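Local coordinates for protein glutathione transferase gst1-6 (Anopheles dirus, PDB 1V2A) that probably catalyses the conjugation of glutathione to electrophilic halide compounds, as a homodimeric Delta class transferase, and binds glutathione sulfonic acid, at residues 148-153 with 185-190; 63-68 with 154-159. One frame throughout, in Å; residues are numbered along the deposited sequence.

Contact 1 (148-153 with 185-190)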
loop_
_atom_site.group_PDB
_atom_site.type_symbol
_atom_site.label_atom_id
_atom_site.label_comp_id
_atom_site.label_asym_id
_atom_site.label_seq_id
_atom_site.Cartn_x
_atom_site.Cartn_y
_atom_site.Cartn_z
ATOM N N ASP B 148 5.483 -17.189 -11.815
ATOM C CA ASP B 148 5.622 -17.865 -13.098
ATOM C C ASP B 148 4.255 -17.943 -13.791
ATOM O O ASP B 148 4.058 -18.695 -14.746
ATOM C CB ASP B 148 6.194 -19.268 -12.875
ATOM C CG ASP B 148 5.205 -20.202 -12.184
ATOM O OD1 ASP B 148 4.349 -19.716 -11.408
ATOM O OD2 ASP B 148 5.293 -21.426 -12.414
ATOM N N HIS B 149 3.307 -17.163 -13.289
ATOM C CA HIS B 149 1.969 -17.110 -13.861
ATOM C C HIS B 149 1.267 -15.842 -13.366
ATOM O O HIS B 149 1.697 -15.219 -12.400
ATOM C CB HIS B 149 1.144 -18.353 -13.475
ATOM C CG HIS B 149 0.745 -18.395 -12.035
ATOM N ND1 HIS B 149 1.571 -18.886 -11.046
ATOM C CD2 HIS B 149 -0.366 -17.944 -11.405
ATOM C CE1 HIS B 149 0.988 -18.729 -9.870
ATOM N NE2 HIS B 149 -0.189 -18.159 -10.060
ATOM N N LEU B 150 0.179 -15.476 -14.034
ATOM C CA LEU B 150 -0.587 -14.288 -13.680
ATOM C C LEU B 150 -1.145 -14.342 -12.255
ATOM O O LEU B 150 -1.591 -15.387 -11.788
ATOM C CB LEU B 150 -1.744 -14.114 -14.665
ATOM C CG LEU B 150 -2.592 -12.848 -14.575
ATOM C CD1 LEU B 150 -2.084 -11.821 -15.585
ATOM C CD2 LEU B 150 -4.047 -13.196 -14.870
ATOM N N THR B 151 -1.118 -13.201 -11.575
ATOM C CA THR B 151 -1.644 -13.086 -10.222
ATOM C C THR B 151 -2.305 -11.714 -10.126
ATOM O O THR B 151 -2.323 -10.961 -11.100
ATOM C CB THR B 151 -0.522 -13.186 -9.149
ATOM O OG1 THR B 151 0.382 -12.080 -9.273
ATOM C CG2 THR B 151 0.255 -14.480 -9.309
ATOM N N VAL B 152 -2.855 -11.390 -8.964
ATOM C CA VAL B 152 -3.487 -10.094 -8.778
ATOM C C VAL B 152 -2.473 -8.968 -8.929
ATOM O O VAL B 152 -2.842 -7.802 -9.090
ATOM C CB VAL B 152 -4.127 -9.996 -7.393
ATOM C CG1 VAL B 152 -5.292 -10.962 -7.304
ATOM C CG2 VAL B 152 -3.107 -10.329 -6.335
ATOM N N ALA B 153 -1.190 -9.319 -8.866
ATOM C CA ALA B 153 -0.124 -8.338 -8.997
ATOM C C ALA B 153 -0.110 -7.792 -10.409
ATOM O O ALA B 153 -0.018 -6.586 -10.625
ATOM C CB ALA B 153 1.211 -8.977 -8.686
ATOM N N ARG B 185 -2.493 -8.608 -20.993
ATOM C CA ARG B 185 -3.724 -8.225 -21.675
ATOM C C ARG B 185 -4.264 -9.377 -22.527
ATOM O O ARG B 185 -5.478 -9.551 -22.658
ATOM C CB ARG B 185 -3.461 -6.978 -22.510
ATOM C CG ARG B 185 -2.693 -5.947 -21.703
ATOM C CD ARG B 185 -2.850 -4.537 -22.208
ATOM N NE ARG B 185 -1.666 -4.046 -22.886
ATOM C CZ ARG B 185 -1.295 -2.775 -22.887
ATOM N NH1 ARG B 185 -2.021 -1.881 -22.238
ATOM N NH2 ARG B 185 -0.196 -2.404 -23.529
ATOM N N ALA B 186 -3.359 -10.177 -23.086
ATOM C CA ALA B 186 -3.762 -11.316 -23.898
ATOM C C ALA B 186 -4.450 -12.329 -22.996
ATOM O O ALA B 186 -5.098 -13.253 -23.474
ATOM C CB ALA B 186 -2.552 -11.952 -24.568
ATOM N N GLU B 187 -4.314 -12.150 -21.686
ATOM C CA GLU B 187 -4.937 -13.070 -20.745
ATOM C C GLU B 187 -6.150 -12.464 -20.044
ATOM O O GLU B 187 -6.824 -13.137 -19.262
ATOM C CB GLU B 187 -3.901 -13.564 -19.729
ATOM C CG GLU B 187 -2.685 -14.208 -20.394
ATOM C CD GLU B 187 -1.812 -14.980 -19.427
ATOM O OE1 GLU B 187 -0.695 -15.376 -19.824
ATOM O OE2 GLU B 187 -2.244 -15.203 -18.275
ATOM N N MET B 188 -6.432 -11.193 -20.316
ATOM C CA MET B 188 -7.609 -10.546 -19.731
ATOM C C MET B 188 -8.746 -10.768 -20.738
ATOM O O MET B 188 -8.616 -10.433 -21.912
ATOM C CB MET B 188 -7.378 -9.041 -19.535
ATOM C CG MET B 188 -6.229 -8.675 -18.616
ATOM S SD MET B 188 -6.510 -9.090 -16.880
ATOM C CE MET B 188 -5.575 -10.644 -16.714
ATOM N N PRO B 189 -9.868 -11.350 -20.290
ATOM C CA PRO B 189 -11.023 -11.620 -21.157
ATOM C C PRO B 189 -11.575 -10.386 -21.874
ATOM O O PRO B 189 -12.028 -9.440 -21.232
ATOM C CB PRO B 189 -12.039 -12.228 -20.189
ATOM C CG PRO B 189 -11.156 -12.929 -19.185
ATOM C CD PRO B 189 -10.093 -11.887 -18.938
ATOM N N ASP B 190 -11.548 -10.415 -23.206
ATOM C CA ASP B 190 -12.037 -9.306 -24.029
ATOM C C ASP B 190 -11.379 -7.988 -23.638
ATOM O O ASP B 190 -12.068 -7.020 -23.316
ATOM C CB ASP B 190 -13.555 -9.151 -23.895
ATOM C CG ASP B 190 -14.305 -10.427 -24.206
ATOM O OD1 ASP B 190 -13.950 -11.106 -25.193
ATOM O OD2 ASP B 190 -15.262 -10.739 -23.465
#

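Contact 2 (63-68 with 154-159). With GTS (glutathione sulfonic acid), chain F.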
loop_
_atom_site.group_PDB
_atom_site.type_symbol
_atom_site.label_atom_id
_atom_site.label_comp_id
_atom_site.label_asym_id
_atom_site.label_seq_id
_atom_site.Cartn_x
_atom_site.Cartn_y
_atom_site.Cartn_z
ATOM N N GLU B 63 -10.270 0.464 -1.349
ATOM C CA GLU B 63 -8.847 0.352 -1.649
ATOM C C GLU B 63 -8.860 -0.782 -2.663
ATOM O O GLU B 63 -9.093 -1.942 -2.304
ATOM C CB GLU B 63 -7.992 -0.081 -0.444
ATOM C CG GLU B 63 -7.584 1.006 0.552
ATOM C CD GLU B 63 -6.755 2.120 -0.066
ATOM O OE1 GLU B 63 -5.862 1.843 -0.897
ATOM O OE2 GLU B 63 -6.994 3.284 0.301
ATOM N N SER B 64 -8.632 -0.431 -3.924
ATOM C CA SER B 64 -8.607 -1.375 -5.026
ATOM C C SER B 64 -7.918 -2.684 -4.658
ATOM O O SER B 64 -8.285 -3.760 -5.132
ATOM C CB SER B 64 -7.888 -0.732 -6.224
ATOM O OG SER B 64 -6.527 -0.419 -5.925
ATOM N N TYR B 65 -6.909 -2.584 -3.811
ATOM C CA TYR B 65 -6.154 -3.755 -3.397
ATOM C C TYR B 65 -6.926 -4.619 -2.411
ATOM O O TYR B 65 -6.865 -5.844 -2.474
ATOM C CB TYR B 65 -4.829 -3.321 -2.782
ATOM C CG TYR B 65 -4.079 -2.351 -3.652
ATOM C CD1 TYR B 65 -4.320 -0.988 -3.572
ATOM C CD2 TYR B 65 -3.147 -2.800 -4.582
ATOM C CE1 TYR B 65 -3.647 -0.087 -4.403
ATOM C CE2 TYR B 65 -2.468 -1.905 -5.421
ATOM C CZ TYR B 65 -2.729 -0.554 -5.324
ATOM O OH TYR B 65 -2.111 0.325 -6.181
ATOM N N ALA B 66 -7.642 -3.978 -1.501
ATOM C CA ALA B 66 -8.418 -4.710 -0.517
ATOM C C ALA B 66 -9.615 -5.338 -1.231
ATOM O O ALA B 66 -9.986 -6.472 -0.939
ATOM C CB ALA B 66 -8.876 -3.773 0.611
ATOM N N ILE B 67 -10.206 -4.611 -2.180
ATOM C CA ILE B 67 -11.341 -5.145 -2.932
ATOM C C ILE B 67 -10.880 -6.354 -3.741
ATOM O O ILE B 67 -11.520 -7.408 -3.721
ATOM C CB ILE B 67 -11.934 -4.097 -3.897
ATOM C CG1 ILE B 67 -12.570 -2.962 -3.090
ATOM C CG2 ILE B 67 -12.956 -4.766 -4.827
ATOM C CD1 ILE B 67 -13.130 -1.842 -3.918
ATOM N N VAL B 68 -9.766 -6.194 -4.446
ATOM C CA VAL B 68 -9.211 -7.276 -5.247
ATOM C C VAL B 68 -9.012 -8.532 -4.409
ATOM O O VAL B 68 -9.614 -9.562 -4.682
ATOM C CB VAL B 68 -7.850 -6.874 -5.877
ATOM C CG1 VAL B 68 -7.159 -8.087 -6.456
ATOM C CG2 VAL B 68 -8.076 -5.849 -6.981
ATOM N N ASP B 154 -0.205 -8.700 -11.369
ATOM C CA ASP B 154 -0.193 -8.343 -12.773
ATOM C C ASP B 154 -1.356 -7.431 -13.122
ATOM O O ASP B 154 -1.178 -6.437 -13.820
ATOM C CB ASP B 154 -0.253 -9.612 -13.614
ATOM C CG ASP B 154 0.972 -10.473 -13.440
ATOM O OD1 ASP B 154 2.034 -10.093 -13.972
ATOM O OD2 ASP B 154 0.879 -11.524 -12.768
ATOM N N ILE B 155 -2.547 -7.771 -12.634
ATOM C CA ILE B 155 -3.730 -6.968 -12.910
ATOM C C ILE B 155 -3.621 -5.529 -12.399
ATOM O O ILE B 155 -3.977 -4.593 -13.122
ATOM C CB ILE B 155 -4.994 -7.614 -12.315
ATOM C CG1 ILE B 155 -5.282 -8.941 -13.033
ATOM C CG2 ILE B 155 -6.171 -6.655 -12.434
ATOM C CD1 ILE B 155 -6.531 -9.650 -12.556
ATOM N N CYS B 156 -3.145 -5.354 -11.168
ATOM C CA CYS B 156 -2.995 -4.012 -10.582
ATOM C C CYS B 156 -1.896 -3.197 -11.267
ATOM O O CYS B 156 -2.066 -2.002 -11.517
ATOM C CB CYS B 156 -2.669 -4.091 -9.082
ATOM S SG CYS B 156 -3.932 -4.870 -8.038
ATOM N N LEU B 157 -0.768 -3.836 -11.553
ATOM C CA LEU B 157 0.347 -3.151 -12.201
ATOM C C LEU B 157 0.030 -2.804 -13.657
ATOM O O LEU B 157 0.611 -1.874 -14.231
ATOM C CB LEU B 157 1.608 -4.020 -12.124
ATOM C CG LEU B 157 2.222 -4.114 -10.721
ATOM C CD1 LEU B 157 3.304 -5.175 -10.677
ATOM C CD2 LEU B 157 2.773 -2.743 -10.336
ATOM N N LEU B 158 -0.886 -3.563 -14.252
ATOM C CA LEU B 158 -1.292 -3.317 -15.624
ATOM C C LEU B 158 -2.112 -2.029 -15.635
ATOM O O LEU B 158 -2.044 -1.249 -16.575
ATOM C CB LEU B 158 -2.134 -4.481 -16.149
ATOM C CG LEU B 158 -2.947 -4.180 -17.411
ATOM C CD1 LEU B 158 -2.002 -3.798 -18.555
ATOM C CD2 LEU B 158 -3.788 -5.401 -17.773
ATOM N N GLY B 159 -2.883 -1.801 -14.578
ATOM C CA GLY B 159 -3.673 -0.586 -14.523
ATOM C C GLY B 159 -2.736 0.597 -14.383
ATOM O O GLY B 159 -2.855 1.602 -15.077
HETATM N N1 GTS F . -5.623 3.701 -2.931
HETATM C CA1 GTS F . -6.943 3.904 -3.457
HETATM C C1 GTS F . -7.304 2.609 -4.141
HETATM O O11 GTS F . -8.478 2.289 -4.142
HETATM O O12 GTS F . -6.416 1.911 -4.652
HETATM C CB1 GTS F . -6.893 5.085 -4.398
HETATM C CG1 GTS F . -8.248 5.437 -5.043
HETATM C CD1 GTS F . -8.392 6.933 -5.274
HETATM O OE1 GTS F . -7.506 7.741 -4.951
HETATM N N2 GTS F . -9.539 7.273 -5.858
HETATM C CA2 GTS F . -9.842 8.674 -6.171
HETATM C C2 GTS F . -10.979 9.143 -5.326
HETATM O O2 GTS F . -11.955 8.411 -5.122
HETATM C CB2 GTS F . -10.279 8.924 -7.611
HETATM S SG2 GTS F . -9.112 8.539 -8.958
HETATM O O1S GTS F . -8.719 7.168 -8.984
HETATM O O2S GTS F . -9.790 8.860 -10.161
HETATM O O3S GTS F . -7.927 9.340 -8.839
HETATM N N3 GTS F . -10.839 10.374 -4.854
HETATM C CA3 GTS F . -11.859 10.962 -4.035
HETATM C C3 GTS F . -11.291 11.548 -2.794
HETATM O O31 GTS F . -12.092 12.090 -2.047
HETATM O O32 GTS F . -10.067 11.465 -2.607
#

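Contact 1 (148-153 with 185-190)
Side-chain torsions bring Leu150 and Met188 together. Leu150 turns CG away from its own backbone nitrogen (chi1 -174°), which sends both methyls toward the turn at 185-190. Met188 starts off to the side, but its chain bends at chi2 (-69°) and again at chi3, and this brings the CE methyl round to meet them. The two side chains meet at a slant. Leu150 CD2 lies 3.5 Å from Met188 CE, which is tight for two methyl groups. Leu150 CD1 is 3.9 Å from the same Met188 CE, so the methionine methyl touches both branches.

Glu187 reaches toward the base of the leucine side chain, its chain extended beyond CG. Its OE2 is 3.8 Å from Leu150 CB, a van der Waals contact. Its other oxygen, OE1, is hydrogen-bonded to the hydroxyl of Tyr144. The turn that presents both residues is a type I beta turn from Arg185 to Met188, closed by Met188 N to Arg185 O at 3.0 Å.

Within 148-153, ahead of Leu150, His149 ND1 donates to Asp148 OD1 at 2.9 Å. The bond is nearly straight (168°). The acceptor lies in the imidazole plane, but the nitrogen approaches the carboxylate on its syn side and well out of its plane. His149 NE2 is hydrogen-bonded to the carbonyl of Thr80. With an oxygen at each nitrogen, the ring may well be positively charged.

Just after Leu150, Thr151 OG1 accepts from Ala153 N at 3.2 Å, and Asp154 OD2 accepts from Thr151 N. This resembles the Thr-x-x-Asp capping box that begins the corresponding helix in the C-terminal domain of glutathione transferases, although here the threonine caps Ala153.

Contact 2 (63-68 with 154-159)
Tyr65 turns its ring toward Cys156 and runs between the ligand and helix 152-162. From CB, chi1 of -50° sets CG opposite the carbonyl carbon. Beyond CG the ring has two neighbours. Tyr65 CD2 meets Cys156 SG at 4.1 Å; the sulfur stands 51° off the ring normal, an oblique sulfur-aromatic contact. Across the ring, Tyr65 CE1 lies 3.4 Å from O12 of glutathione sulfonic acid, also obliquely. Ser64 OG sits over one ring face, offset toward the rim. At the tip, Tyr65 OH is hydrogen-bonded to Asp99, and the ring stacks with Phe97 of the second subunit. Cys156 SG also touches Val68 CG2, at 4.4 Å. The packing of Tyr65 and Val68 on Cys156 joins the thioredoxin-like N-terminal domain to the helical C-terminal domain, as in glutathione transferases generally. The Glu-Ser pair before Tyr65 holds the gamma-glutamyl end of the ligand. Ser64 N donates to ligand O11 at 2.7 Å, almost straight (165°), and Ser64 OG donates to ligand O12, also at 2.7 Å. The carboxylate thus sits at the start of helix 64-75, where the helix dipole probably helps to hold it. Glu63 OE1 accepts from the ligand amino group N1 at 2.8 Å.

Overall arrangement
Contacts 1 and 2 share helix 152-162. Contact 1 lies at its beginning and contact 2 on its next turns, with their centres about 12 Å apart. The two touch directly. Val152 CG1 meets Val68 CG1 at 3.5 Å, joining the start of the shared helix to helix 64-75. Met188 SD lies 4.0 Å from Ile155 CG1, which ties the 185-190 turn to the same helix. Contact 2 is nearer the middle of the chain, its centre about 4 Å from the chain centre against about 13 Å for contact 1. Contact 2 also reaches the glutathione site, which Ser9 and Ile51 help to complete. Contact 1 is packing within the C-terminal domain.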